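Local coordinates for protein genome packaging NTPase B204 (PDB 4KFU) that probably hydrolyses ATP as a P-loop NTPase of the FtsK-HerA superfamily to power packaging of viral DNA into the capsid, at residues K83-Q86 with A87-H91; S18-K22 with H23-P27; D142-P145 with I146-K149; A176-K179 with V180-L183. All blocks are in the same frame, centred on the assembly; numbering follows the deposited sequence.

How the contacts relate
All four contacts are local, made within single helices or at their ends, and they are spread round one P-loop ATPase domain without touching each other. Contact 2 is at the nucleotide: its Ser18 binds the magnesium ion and its Tyr19 meets the adenine. Contact 3, where a loop runs into helix 145-150, is on the other side of the chain's centre, about 22 Å from contact 2 between centres. Contact 1, on helix 78-95, has the side chain of Leu84 about 5 Å from the bound zinc ion. Contact 4 ends at a second AMPPCP molecule, which Leu183 meets, and is the farthest from contact 1, their centres about 37 Å apart across the domain.

Contact 1 (K83-Q86 with A87-H91); sequences KLWQ and ASKLH
Lys89 lays its side chain across the indole of Trp85, one turn back on helix 78-95. Its CG sits over one face of the ring, 4.1 Å above the plane and displaced toward the rim, and the chain then bends at CD so that CE passes 3.7 Å from Trp85 NE1. That bend carries the ammonium to Glu121, which receives both a salt bridge from Lys89 NZ and a hydrogen bond from Trp85 NE1, so one carboxylate oxygen fixes the two ends together. Gln86 runs alongside Lys89, pointing the same way.

On another side of the helix Ser88 turns back on the main chain. With OG held beside its own backbone N (chi1 -63°), the hydroxyl donates to Leu84 O at 2.7 Å, while Ser88 N donates to the same oxygen at 2.8 Å from the opposite face of the carbonyl plane. The side chain's polar end is thus satisfied by the backbone in a buried position.

The helix packs against the central sheet: Leu84 and Ser88 rest on Ile37 of strand 35-40, Trp85 and Ser88 on Leu100 of strand 98-102 and Leu131 of strand 131-137, while Ala87 meets Leu60 and Ile63 of helix 60-65.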
loop_
_atom_site.group_PDB
_atom_site.type_symbol
_atom_site.label_atom_id
_atom_site.label_comp_id
_atom_site.label_asym_id
_atom_site.label_seq_id
_atom_site.Cartn_x
_atom_site.Cartn_y
_atom_site.Cartn_z
ATOM N N LYS A 83 -11.151 1.843 12.989
ATOM C CA LYS A 83 -11.032 3.162 13.608
ATOM C C LYS A 83 -10.197 4.080 12.729
ATOM O O LYS A 83 -10.542 5.237 12.506
ATOM C CB LYS A 83 -10.356 3.020 14.981
ATOM C CG LYS A 83 -10.548 4.189 15.914
ATOM C CD LYS A 83 -9.437 4.242 16.971
ATOM C CE LYS A 83 -9.094 2.863 17.519
ATOM N NZ LYS A 83 -8.016 2.948 18.559
ATOM N N LEU A 84 -9.090 3.553 12.215
ATOM C CA LEU A 84 -8.202 4.329 11.340
ATOM C C LEU A 84 -8.896 4.773 10.061
ATOM O O LEU A 84 -8.638 5.866 9.553
ATOM C CB LEU A 84 -6.958 3.497 10.988
ATOM C CG LEU A 84 -6.019 4.062 9.920
ATOM C CD1 LEU A 84 -5.435 5.393 10.358
ATOM C CD2 LEU A 84 -4.891 3.088 9.599
ATOM N N TRP A 85 -9.751 3.902 9.527
ATOM C CA TRP A 85 -10.466 4.209 8.290
ATOM C C TRP A 85 -11.459 5.360 8.487
ATOM O O TRP A 85 -11.549 6.273 7.652
ATOM C CB TRP A 85 -11.156 2.951 7.758
ATOM C CG TRP A 85 -11.909 3.156 6.467
ATOM C CD1 TRP A 85 -13.269 3.158 6.301
ATOM C CD2 TRP A 85 -11.345 3.378 5.166
ATOM N NE1 TRP A 85 -13.581 3.382 4.976
ATOM C CE2 TRP A 85 -12.428 3.517 4.264
ATOM C CE3 TRP A 85 -10.038 3.472 4.678
ATOM C CZ2 TRP A 85 -12.231 3.750 2.900
ATOM C CZ3 TRP A 85 -9.854 3.696 3.322
ATOM C CH2 TRP A 85 -10.947 3.839 2.452
ATOM N N GLN A 86 -12.203 5.318 9.587
ATOM C CA GLN A 86 -13.153 6.377 9.895
ATOM C C GLN A 86 -12.430 7.701 10.072
ATOM O O GLN A 86 -12.887 8.744 9.579
ATOM C CB GLN A 86 -13.939 6.048 11.176
ATOM C CG GLN A 86 -14.914 4.882 11.044
ATOM C CD GLN A 86 -15.956 5.099 9.956
ATOM O OE1 GLN A 86 -16.543 6.185 9.834
ATOM N NE2 GLN A 86 -16.204 4.059 9.167
ATOM N N ALA A 87 -11.304 7.662 10.779
ATOM C CA ALA A 87 -10.494 8.868 10.995
ATOM C C ALA A 87 -9.890 9.353 9.678
ATOM O O ALA A 87 -9.743 10.556 9.452
ATOM C CB ALA A 87 -9.396 8.611 12.037
ATOM N N SER A 88 -9.524 8.416 8.803
ATOM C CA SER A 88 -8.956 8.790 7.504
ATOM C C SER A 88 -9.971 9.499 6.617
ATOM O O SER A 88 -9.628 10.431 5.901
ATOM C CB SER A 88 -8.397 7.553 6.772
ATOM O OG SER A 88 -7.320 6.972 7.493
ATOM N N LYS A 89 -11.210 9.020 6.635
ATOM C CA LYS A 89 -12.291 9.657 5.879
ATOM C C LYS A 89 -12.525 11.107 6.338
ATOM O O LYS A 89 -12.707 12.013 5.520
ATOM C CB LYS A 89 -13.573 8.827 5.980
ATOM C CG LYS A 89 -13.549 7.553 5.131
ATOM C CD LYS A 89 -14.944 6.951 4.934
ATOM C CE LYS A 89 -15.465 6.289 6.189
ATOM N NZ LYS A 89 -16.750 5.579 5.909
ATOM N N LEU A 90 -12.500 11.328 7.648
ATOM C CA LEU A 90 -12.642 12.693 8.166
ATOM C C LEU A 90 -11.415 13.540 7.823
ATOM O O LEU A 90 -11.545 14.709 7.454
ATOM C CB LEU A 90 -12.942 12.687 9.668
ATOM C CG LEU A 90 -14.315 12.086 10.018
ATOM C CD1 LEU A 90 -14.494 11.901 11.529
ATOM C CD2 LEU A 90 -15.453 12.931 9.452
ATOM N N HIS A 91 -10.229 12.940 7.922
ATOM C CA HIS A 91 -9.016 13.597 7.448
ATOM C C HIS A 91 -9.182 14.058 5.999
ATOM O O HIS A 91 -8.756 15.152 5.638
ATOM C CB HIS A 91 -7.826 12.641 7.544
ATOM C CG HIS A 91 -6.568 13.177 6.937
ATOM N ND1 HIS A 91 -5.469 13.519 7.698
ATOM C CD2 HIS A 91 -6.224 13.419 5.649
ATOM C CE1 HIS A 91 -4.505 13.952 6.903
ATOM N NE2 HIS A 91 -4.941 13.910 5.658
#

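Contact 2 (S18-K22 with H23-P27); sequences SYLIK and HYFIP. With MG (magnesium ion), chain K; ACP (phosphomethylphosphonic acid adenylate ester), chain E.
Tyr19 and His23 meet edge-to-face, with the imidazole edge directed at the phenol ring; the planes are at 57° and the centroids 4.3 Å apart. His23 ND1 stands over the centre of the Tyr19 ring, and the adenine of AMPPCP lies over the opposite face, its C5 3.4 Å above the plane and toward the rim. Tyr19 is therefore held between base and histidine. Its CG lies anti to the backbone N (chi1 -165°), which sets the ring between them. His23 in turn has Lys22 CB over one face, a CH-pi contact; the ammonium of Lys22 goes on to a salt bridge with Glu49.

The same stretch opens the helix that follows the P-loop. Ser18 OG binds the magnesium ion at 2.2 Å, alongside a beta- and a gamma-phosphate oxygen and three waters, and is hydrogen-bonded to Asp103. Tyr19 N donates to the alpha-phosphate oxygen O2A.

Further along, the helix widens into a pi-type turn. Leu20 O accepts from both Tyr24 N and Phe25 N, the second at 3.1 Å and in the carbonyl plane, and Ile26 N reaches Ile21 O at 2.9 Å. This i to i+5 spacing brings Phe25 obliquely across Leu20, with CE2 3.9 Å from CG, and Ile26 across Ile21.

These apolar side chains face the sheet: Ile21 and Phe25 pack on Leu9 of strand 6-10, Leu20 and Phe25 on Ile155 of strand 153-156, and Ile26 on Tyr36 and Ile38 of strand 35-40.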
loop_
_atom_site.group_PDB
_atom_site.type_symbol
_atom_site.label_atom_id
_atom_site.label_comp_id
_atom_site.label_asym_id
_atom_site.label_seq_id
_atom_site.Cartn_x
_atom_site.Cartn_y
_atom_site.Cartn_z
ATOM N N SER A 18 9.692 -0.671 0.216
ATOM C CA SER A 18 9.545 0.468 1.127
ATOM C C SER A 18 10.375 1.640 0.635
ATOM O O SER A 18 10.005 2.796 0.830
ATOM C CB SER A 18 9.961 0.101 2.547
ATOM O OG SER A 18 8.962 -0.667 3.173
ATOM N N TYR A 19 11.496 1.328 -0.004
ATOM C CA TYR A 19 12.355 2.350 -0.601
ATOM C C TYR A 19 11.575 3.093 -1.675
ATOM O O TYR A 19 11.661 4.313 -1.793
ATOM C CB TYR A 19 13.592 1.692 -1.204
ATOM C CG TYR A 19 14.728 2.639 -1.547
ATOM C CD1 TYR A 19 15.694 2.971 -0.597
ATOM C CD2 TYR A 19 14.843 3.186 -2.820
ATOM C CE1 TYR A 19 16.744 3.830 -0.906
ATOM C CE2 TYR A 19 15.883 4.046 -3.137
ATOM C CZ TYR A 19 16.830 4.363 -2.176
ATOM O OH TYR A 19 17.858 5.211 -2.493
ATOM N N LEU A 20 10.818 2.339 -2.468
ATOM C CA LEU A 20 9.900 2.909 -3.451
ATOM C C LEU A 20 8.886 3.870 -2.805
ATOM O O LEU A 20 8.607 4.955 -3.325
ATOM C CB LEU A 20 9.158 1.772 -4.168
ATOM C CG LEU A 20 8.654 2.026 -5.586
ATOM C CD1 LEU A 20 9.778 2.523 -6.472
ATOM C CD2 LEU A 20 8.045 0.741 -6.161
ATOM N N ILE A 21 8.313 3.453 -1.683
ATOM C CA ILE A 21 7.363 4.299 -0.967
ATOM C C ILE A 21 8.050 5.577 -0.489
ATOM O O ILE A 21 7.528 6.684 -0.695
ATOM C CB ILE A 21 6.730 3.552 0.223
ATOM C CG1 ILE A 21 5.788 2.456 -0.292
ATOM C CG2 ILE A 21 5.961 4.509 1.119
ATOM C CD1 ILE A 21 5.205 1.567 0.792
ATOM N N LYS A 22 9.227 5.423 0.120
ATOM C CA LYS A 22 9.924 6.553 0.748
ATOM C C LYS A 22 10.526 7.525 -0.254
ATOM O O LYS A 22 10.581 8.726 0.005
ATOM C CB LYS A 22 11.028 6.054 1.687
ATOM C CG LYS A 22 10.531 5.253 2.890
ATOM C CD LYS A 22 11.676 4.449 3.512
ATOM C CE LYS A 22 11.168 3.460 4.557
ATOM N NZ LYS A 22 12.268 2.623 5.125
ATOM N N HIS A 23 10.985 7.017 -1.395
ATOM C CA HIS A 23 11.757 7.853 -2.317
ATOM C C HIS A 23 11.119 8.027 -3.686
ATOM O O HIS A 23 11.695 8.657 -4.563
ATOM C CB HIS A 23 13.183 7.328 -2.460
ATOM C CG HIS A 23 13.958 7.354 -1.182
ATOM N ND1 HIS A 23 14.445 6.212 -0.582
ATOM C CD2 HIS A 23 14.331 8.386 -0.386
ATOM C CE1 HIS A 23 15.092 6.540 0.525
ATOM N NE2 HIS A 23 15.032 7.850 0.668
ATOM N N TYR A 24 9.936 7.458 -3.881
ATOM C CA TYR A 24 9.175 7.808 -5.067
ATOM C C TYR A 24 7.777 8.306 -4.726
ATOM O O TYR A 24 7.445 9.463 -4.995
ATOM C CB TYR A 24 9.082 6.664 -6.074
ATOM C CG TYR A 24 8.170 7.056 -7.206
ATOM C CD1 TYR A 24 8.571 7.996 -8.144
ATOM C CD2 TYR A 24 6.893 6.531 -7.309
ATOM C CE1 TYR A 24 7.736 8.382 -9.171
ATOM C CE2 TYR A 24 6.046 6.915 -8.332
ATOM C CZ TYR A 24 6.476 7.839 -9.260
ATOM O OH TYR A 24 5.642 8.221 -10.283
ATOM N N PHE A 25 6.951 7.430 -4.154
ATOM C CA PHE A 25 5.564 7.794 -3.858
ATOM C C PHE A 25 5.411 9.004 -2.927
ATOM O O PHE A 25 4.751 9.970 -3.288
ATOM C CB PHE A 25 4.779 6.587 -3.338
ATOM C CG PHE A 25 4.512 5.540 -4.399
ATOM C CD1 PHE A 25 3.574 5.774 -5.398
ATOM C CD2 PHE A 25 5.207 4.332 -4.405
ATOM C CE1 PHE A 25 3.322 4.818 -6.398
ATOM C CE2 PHE A 25 4.955 3.359 -5.391
ATOM C CZ PHE A 25 4.017 3.605 -6.388
ATOM N N ILE A 26 6.015 8.950 -1.744
ATOM C CA ILE A 26 5.942 10.071 -0.798
ATOM C C ILE A 26 6.416 11.424 -1.361
ATOM O O ILE A 26 5.694 12.413 -1.236
ATOM C CB ILE A 26 6.616 9.748 0.556
ATOM C CG1 ILE A 26 5.730 8.794 1.358
ATOM C CG2 ILE A 26 6.897 11.038 1.344
ATOM C CD1 ILE A 26 6.420 8.170 2.541
ATOM N N PRO A 27 7.608 11.473 -2.001
ATOM C CA PRO A 27 8.016 12.738 -2.626
ATOM C C PRO A 27 7.024 13.253 -3.669
ATOM O O PRO A 27 6.753 14.458 -3.689
ATOM C CB PRO A 27 9.340 12.377 -3.305
ATOM C CG PRO A 27 9.885 11.275 -2.468
ATOM C CD PRO A 27 8.692 10.471 -2.056
HETATM MG MG MG K . 9.755 -2.431 4.135
HETATM P PG ACP E . 11.634 -4.723 5.109
HETATM O O1G ACP E . 11.051 -6.212 4.980
HETATM O O2G ACP E . 10.394 -3.706 5.113
HETATM O O3G ACP E . 12.422 -4.598 6.363
HETATM P PB ACP E . 11.843 -3.857 2.222
HETATM O O1B ACP E . 10.717 -2.753 2.529
HETATM O O2B ACP E . 11.284 -5.040 1.542
HETATM C C3B ACP E . 12.735 -4.381 3.712
HETATM P PA ACP E . 13.481 -1.673 1.455
HETATM O O1A ACP E . 13.468 -1.355 2.932
HETATM O O2A ACP E . 12.717 -0.814 0.469
HETATM O O3A ACP E . 12.943 -3.183 1.239
HETATM O "O5'" ACP E . 15.004 -1.677 0.934
HETATM C "C5'" ACP E . 16.054 -2.426 1.541
HETATM C "C4'" ACP E . 17.388 -1.793 1.124
HETATM O "O4'" ACP E . 17.656 -1.896 -0.281
HETATM C "C3'" ACP E . 17.421 -0.309 1.454
HETATM O "O3'" ACP E . 18.207 -0.091 2.632
HETATM C "C2'" ACP E . 18.105 0.360 0.286
HETATM O "O2'" ACP E . 19.384 0.772 0.753
HETATM C "C1'" ACP E . 18.268 -0.702 -0.791
HETATM N N9 ACP E . 17.536 -0.220 -1.992
HETATM C C8 ACP E . 16.224 -0.406 -2.237
HETATM N N7 ACP E . 15.859 0.161 -3.420
HETATM C C5 ACP E . 16.954 0.738 -3.945
HETATM C C6 ACP E . 17.273 1.503 -5.173
HETATM N N6 ACP E . 16.335 1.797 -6.102
HETATM N N1 ACP E . 18.548 1.922 -5.332
HETATM C C2 ACP E . 19.504 1.651 -4.420
HETATM N N3 ACP E . 19.287 0.959 -3.287
HETATM C C4 ACP E . 18.052 0.482 -2.998
HETATM O O HOH W 1 7.832 -3.173 3.803
HETATM O O HOH W 2 8.749 -1.882 5.891
HETATM O O HOH W 3 11.394 -1.356 4.833
#

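Contact 3 (D142-P145 with I146-K149); sequences DLMP and IVYK
Met144 and Ile146 press together where the loop residues up to Pro145 run into residues 146-149 of helix 145-150, one of the helices packed on the central sheet of this P-loop domain. The apolar contacts come first. Met144 and Ile146 lie side by side, pointing the same way, and the methyl CE of Met144 curls in to 3.5 Å from Ile146 CG1, brought round by a nearly eclipsed last torsion (chi3 18°). Both residues also touch Leu123 of helix 117-124. Leu143 crosses Tyr148 at about a right angle, its CD1 4.2 Å from Tyr148 CZ, and the same methyl also touches Val147 CG1, at 4.3 Å.

The hydrogen bonds belong to the backbone. Val147 N donates to Met144 O at 3.0 Å, a three-residue spacing, from well above the carbonyl plane. Lys149 N then reaches Pro145 O at 3.3 Å in the carbonyl plane, and Tyr148 N makes a weak bond to that oxygen.

The helix lies over neighbouring parts of strands 6-10 and 131-137: Val147 and Tyr148 touch Val8, while Leu143 and Tyr148 touch Thr137. The phenol hydroxyl has its polar partner in Val140 O, with Leu143 CD1 lying 3.7 Å from Tyr148 OH.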
loop_
_atom_site.group_PDB
_atom_site.type_symbol
_atom_site.label_atom_id
_atom_site.label_comp_id
_atom_site.label_asym_id
_atom_site.label_seq_id
_atom_site.Cartn_x
_atom_site.Cartn_y
_atom_site.Cartn_z
ATOM N N ASP A 142 0.119 -13.423 0.531
ATOM C CA ASP A 142 -0.126 -12.914 1.884
ATOM C C ASP A 142 -1.482 -12.231 1.964
ATOM O O ASP A 142 -2.058 -12.142 3.039
ATOM C CB ASP A 142 0.917 -11.864 2.299
ATOM C CG ASP A 142 2.309 -12.442 2.516
ATOM O OD1 ASP A 142 2.459 -13.673 2.647
ATOM O OD2 ASP A 142 3.252 -11.627 2.550
ATOM N N LEU A 143 -1.983 -11.728 0.837
ATOM C CA LEU A 143 -3.204 -10.907 0.872
ATOM C C LEU A 143 -4.425 -11.561 0.229
ATOM O O LEU A 143 -4.286 -12.437 -0.626
ATOM C CB LEU A 143 -2.946 -9.572 0.166
ATOM C CG LEU A 143 -1.703 -8.787 0.579
ATOM C CD1 LEU A 143 -1.599 -7.501 -0.228
ATOM C CD2 LEU A 143 -1.711 -8.497 2.086
ATOM N N MET A 144 -5.613 -11.087 0.612
ATOM C CA MET A 144 -6.852 -11.468 -0.043
ATOM C C MET A 144 -6.759 -11.214 -1.536
ATOM O O MET A 144 -6.380 -10.124 -1.950
ATOM C CB MET A 144 -8.015 -10.620 0.504
ATOM C CG MET A 144 -8.533 -11.053 1.852
ATOM S SD MET A 144 -9.299 -9.686 2.769
ATOM C CE MET A 144 -9.598 -8.535 1.465
ATOM N N PRO A 145 -7.089 -12.226 -2.358
ATOM C CA PRO A 145 -7.041 -12.050 -3.816
ATOM C C PRO A 145 -7.872 -10.864 -4.299
ATOM O O PRO A 145 -7.502 -10.262 -5.305
ATOM C CB PRO A 145 -7.630 -13.361 -4.341
ATOM C CG PRO A 145 -7.308 -14.357 -3.283
ATOM C CD PRO A 145 -7.407 -13.614 -1.978
ATOM N N ILE A 146 -8.944 -10.501 -3.592
ATOM C CA ILE A 146 -9.735 -9.342 -4.026
ATOM C C ILE A 146 -8.964 -8.026 -4.012
ATOM O O ILE A 146 -9.284 -7.110 -4.777
ATOM C CB ILE A 146 -11.085 -9.197 -3.286
ATOM C CG1 ILE A 146 -10.880 -9.126 -1.762
ATOM C CG2 ILE A 146 -12.007 -10.341 -3.670
ATOM C CD1 ILE A 146 -12.123 -8.671 -1.023
ATOM N N VAL A 147 -7.948 -7.924 -3.159
ATOM C CA VAL A 147 -7.035 -6.777 -3.236
ATOM C C VAL A 147 -6.447 -6.599 -4.635
ATOM O O VAL A 147 -6.375 -5.478 -5.157
ATOM C CB VAL A 147 -5.874 -6.877 -2.206
ATOM C CG1 VAL A 147 -4.829 -5.788 -2.460
ATOM C CG2 VAL A 147 -6.406 -6.775 -0.785
ATOM N N TYR A 148 -6.027 -7.696 -5.267
ATOM C CA TYR A 148 -5.447 -7.563 -6.601
ATOM C C TYR A 148 -6.505 -7.297 -7.666
ATOM O O TYR A 148 -6.229 -6.605 -8.644
ATOM C CB TYR A 148 -4.573 -8.774 -6.968
ATOM C CG TYR A 148 -3.534 -9.065 -5.916
ATOM C CD1 TYR A 148 -2.447 -8.223 -5.750
ATOM C CD2 TYR A 148 -3.651 -10.166 -5.068
ATOM C CE1 TYR A 148 -1.482 -8.472 -4.772
ATOM C CE2 TYR A 148 -2.695 -10.416 -4.072
ATOM C CZ TYR A 148 -1.609 -9.558 -3.947
ATOM O OH TYR A 148 -0.648 -9.796 -2.984
ATOM N N LYS A 149 -7.708 -7.834 -7.483
ATOM C CA LYS A 149 -8.781 -7.584 -8.438
ATOM C C LYS A 149 -9.265 -6.128 -8.377
ATOM O O LYS A 149 -9.712 -5.564 -9.382
ATOM C CB LYS A 149 -9.952 -8.528 -8.184
ATOM C CG LYS A 149 -9.589 -10.018 -8.182
ATOM C CD LYS A 149 -8.849 -10.434 -9.451
ATOM C CE LYS A 149 -9.711 -10.262 -10.679
ATOM N NZ LYS A 149 -9.543 -11.407 -11.626
#

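Contact 4 (A176-K179 with V180-L183); sequences AAEK and VKTL. With ACP (phosphomethylphosphonic acid adenylate ester), chain F.
Lys179 O takes a hydrogen bond from a water at 2.5 Å, and the same water is 2.6 Å from Thr182 OG1, to which it is also hydrogen-bonded. The water so bridges the Lys179 carbonyl to a side chain three residues on. Thr182 carries OG1 between its backbone N and carbonyl carbon (chi1 53°), which turns the hydroxyl back toward Lys179. Leu183 CG also approaches, 3.7 Å from Lys179 O.

Val180 N donates back to Ala176 O at 2.9 Å, lined up with the carbonyl but bent at the hydrogen (144°). Val180 CG1 lies 3.5 Å from Ala177 O, and Lys181 CG rests against that same oxygen from the next position along the chain.

Helix 174-179 passes here into the loop before strand 188-192, on the side of the domain where a second AMPPCP molecule is bound. Leu183 contributes its main chain there: its O accepts a hydrogen bond from the adenine amino group, N6, at 3.0 Å.

On the outer side Glu178 and Lys181 cross obliquely. Glu178 bends at CG and brings OE2 to 3.7 Å from Lys181 CD; the charged ends, at 4.3 Å between Glu178 OE2 and Lys181 NZ, are near each other yet beyond a salt bridge. Toward the protein, Ala176 and Ala177 sit on Ile168 and Val180 on Leu165, both of helix 162-171, while Arg160 NE donates to Lys181 O.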
loop_
_atom_site.group_PDB
_atom_site.type_symbol
_atom_site.label_atom_id
_atom_site.label_comp_id
_atom_site.label_asym_id
_atom_site.label_seq_id
_atom_site.Cartn_x
_atom_site.Cartn_y
_atom_site.Cartn_z
ATOM N N ALA A 176 2.561 -11.016 -16.535
ATOM C CA ALA A 176 3.305 -10.553 -15.360
ATOM C C ALA A 176 4.047 -11.712 -14.703
ATOM O O ALA A 176 5.193 -11.567 -14.264
ATOM C CB ALA A 176 2.340 -9.905 -14.352
ATOM N N ALA A 177 3.382 -12.862 -14.618
ATOM C CA ALA A 177 3.969 -14.033 -13.985
ATOM C C ALA A 177 5.225 -14.459 -14.719
ATOM O O ALA A 177 6.187 -14.933 -14.100
ATOM C CB ALA A 177 2.993 -15.170 -13.945
ATOM N N GLU A 178 5.230 -14.305 -16.039
ATOM C CA GLU A 178 6.440 -14.656 -16.786
ATOM C C GLU A 178 7.537 -13.609 -16.599
ATOM O O GLU A 178 8.706 -13.960 -16.447
ATOM C CB GLU A 178 6.141 -14.838 -18.276
ATOM C CG GLU A 178 7.124 -15.775 -18.961
ATOM C CD GLU A 178 7.194 -17.132 -18.269
ATOM O OE1 GLU A 178 6.120 -17.723 -17.995
ATOM O OE2 GLU A 178 8.319 -17.604 -17.979
ATOM N N LYS A 179 7.160 -12.332 -16.602
ATOM C CA LYS A 179 8.146 -11.258 -16.602
ATOM C C LYS A 179 8.782 -10.990 -15.229
ATOM O O LYS A 179 9.890 -10.457 -15.136
ATOM C CB LYS A 179 7.541 -9.976 -17.182
ATOM C CG LYS A 179 7.104 -10.075 -18.668
ATOM C CD LYS A 179 8.261 -10.434 -19.584
ATOM C CE LYS A 179 7.866 -10.415 -21.080
ATOM N NZ LYS A 179 7.547 -11.771 -21.638
ATOM N N VAL A 180 8.090 -11.376 -14.161
ATOM C CA VAL A 180 8.598 -11.147 -12.806
ATOM C C VAL A 180 9.835 -12.013 -12.518
ATOM O O VAL A 180 10.680 -11.666 -11.662
ATOM C CB VAL A 180 7.477 -11.376 -11.754
ATOM C CG1 VAL A 180 7.235 -12.868 -11.521
ATOM C CG2 VAL A 180 7.817 -10.694 -10.460
ATOM N N LYS A 181 9.963 -13.109 -13.274
ATOM C CA LYS A 181 10.997 -14.116 -13.035
ATOM C C LYS A 181 12.403 -13.638 -13.379
ATOM O O LYS A 181 13.392 -14.176 -12.879
ATOM C CB LYS A 181 10.705 -15.391 -13.847
ATOM C CG LYS A 181 9.366 -16.039 -13.538
ATOM C CD LYS A 181 9.168 -17.315 -14.357
ATOM C CE LYS A 181 10.111 -18.413 -13.890
ATOM N NZ LYS A 181 9.824 -19.735 -14.534
ATOM N N THR A 182 12.497 -12.622 -14.228
ATOM C CA THR A 182 13.799 -12.185 -14.720
ATOM C C THR A 182 14.220 -10.794 -14.237
ATOM O O THR A 182 15.231 -10.243 -14.693
ATOM C CB THR A 182 13.843 -12.254 -16.263
ATOM O OG1 THR A 182 12.725 -11.535 -16.798
ATOM C CG2 THR A 182 13.780 -13.715 -16.733
ATOM N N LEU A 183 13.466 -10.224 -13.302
ATOM C CA LEU A 183 13.801 -8.883 -12.811
ATOM C C LEU A 183 15.106 -8.884 -12.022
ATOM O O LEU A 183 15.313 -9.732 -11.140
ATOM C CB LEU A 183 12.690 -8.358 -11.906
ATOM C CG LEU A 183 11.306 -8.200 -12.526
ATOM C CD1 LEU A 183 10.264 -8.034 -11.419
ATOM C CD2 LEU A 183 11.308 -7.005 -13.472
HETATM P PA ACP F . 23.531 -11.219 -13.007
HETATM O O1A ACP F . 22.164 -11.553 -13.559
HETATM O O2A ACP F . 24.735 -11.994 -13.501
HETATM O O3A ACP F . 23.822 -9.643 -13.217
HETATM O "O5'" ACP F . 23.456 -11.358 -11.401
HETATM C "C5'" ACP F . 24.630 -11.309 -10.586
HETATM C "C4'" ACP F . 24.191 -11.358 -9.131
HETATM O "O4'" ACP F . 23.020 -10.541 -8.939
HETATM C "C3'" ACP F . 23.810 -12.773 -8.714
HETATM O "O3'" ACP F . 24.417 -13.057 -7.449
HETATM C "C2'" ACP F . 22.321 -12.720 -8.474
HETATM O "O2'" ACP F . 21.974 -13.588 -7.398
HETATM C "C1'" ACP F . 22.086 -11.258 -8.128
HETATM N N9 ACP F . 20.693 -10.890 -8.450
HETATM C C8 ACP F . 20.083 -11.104 -9.634
HETATM N N7 ACP F . 18.799 -10.671 -9.605
HETATM C C5 ACP F . 18.577 -10.178 -8.371
HETATM C C6 ACP F . 17.435 -9.560 -7.669
HETATM N N6 ACP F . 16.255 -9.395 -8.318
HETATM N N1 ACP F . 17.615 -9.180 -6.377
HETATM C C2 ACP F . 18.792 -9.352 -5.735
HETATM N N3 ACP F . 19.875 -9.904 -6.320
HETATM C C4 ACP F . 19.825 -10.331 -7.609
HETATM O O HOH W 4 11.373 -9.322 -16.831
#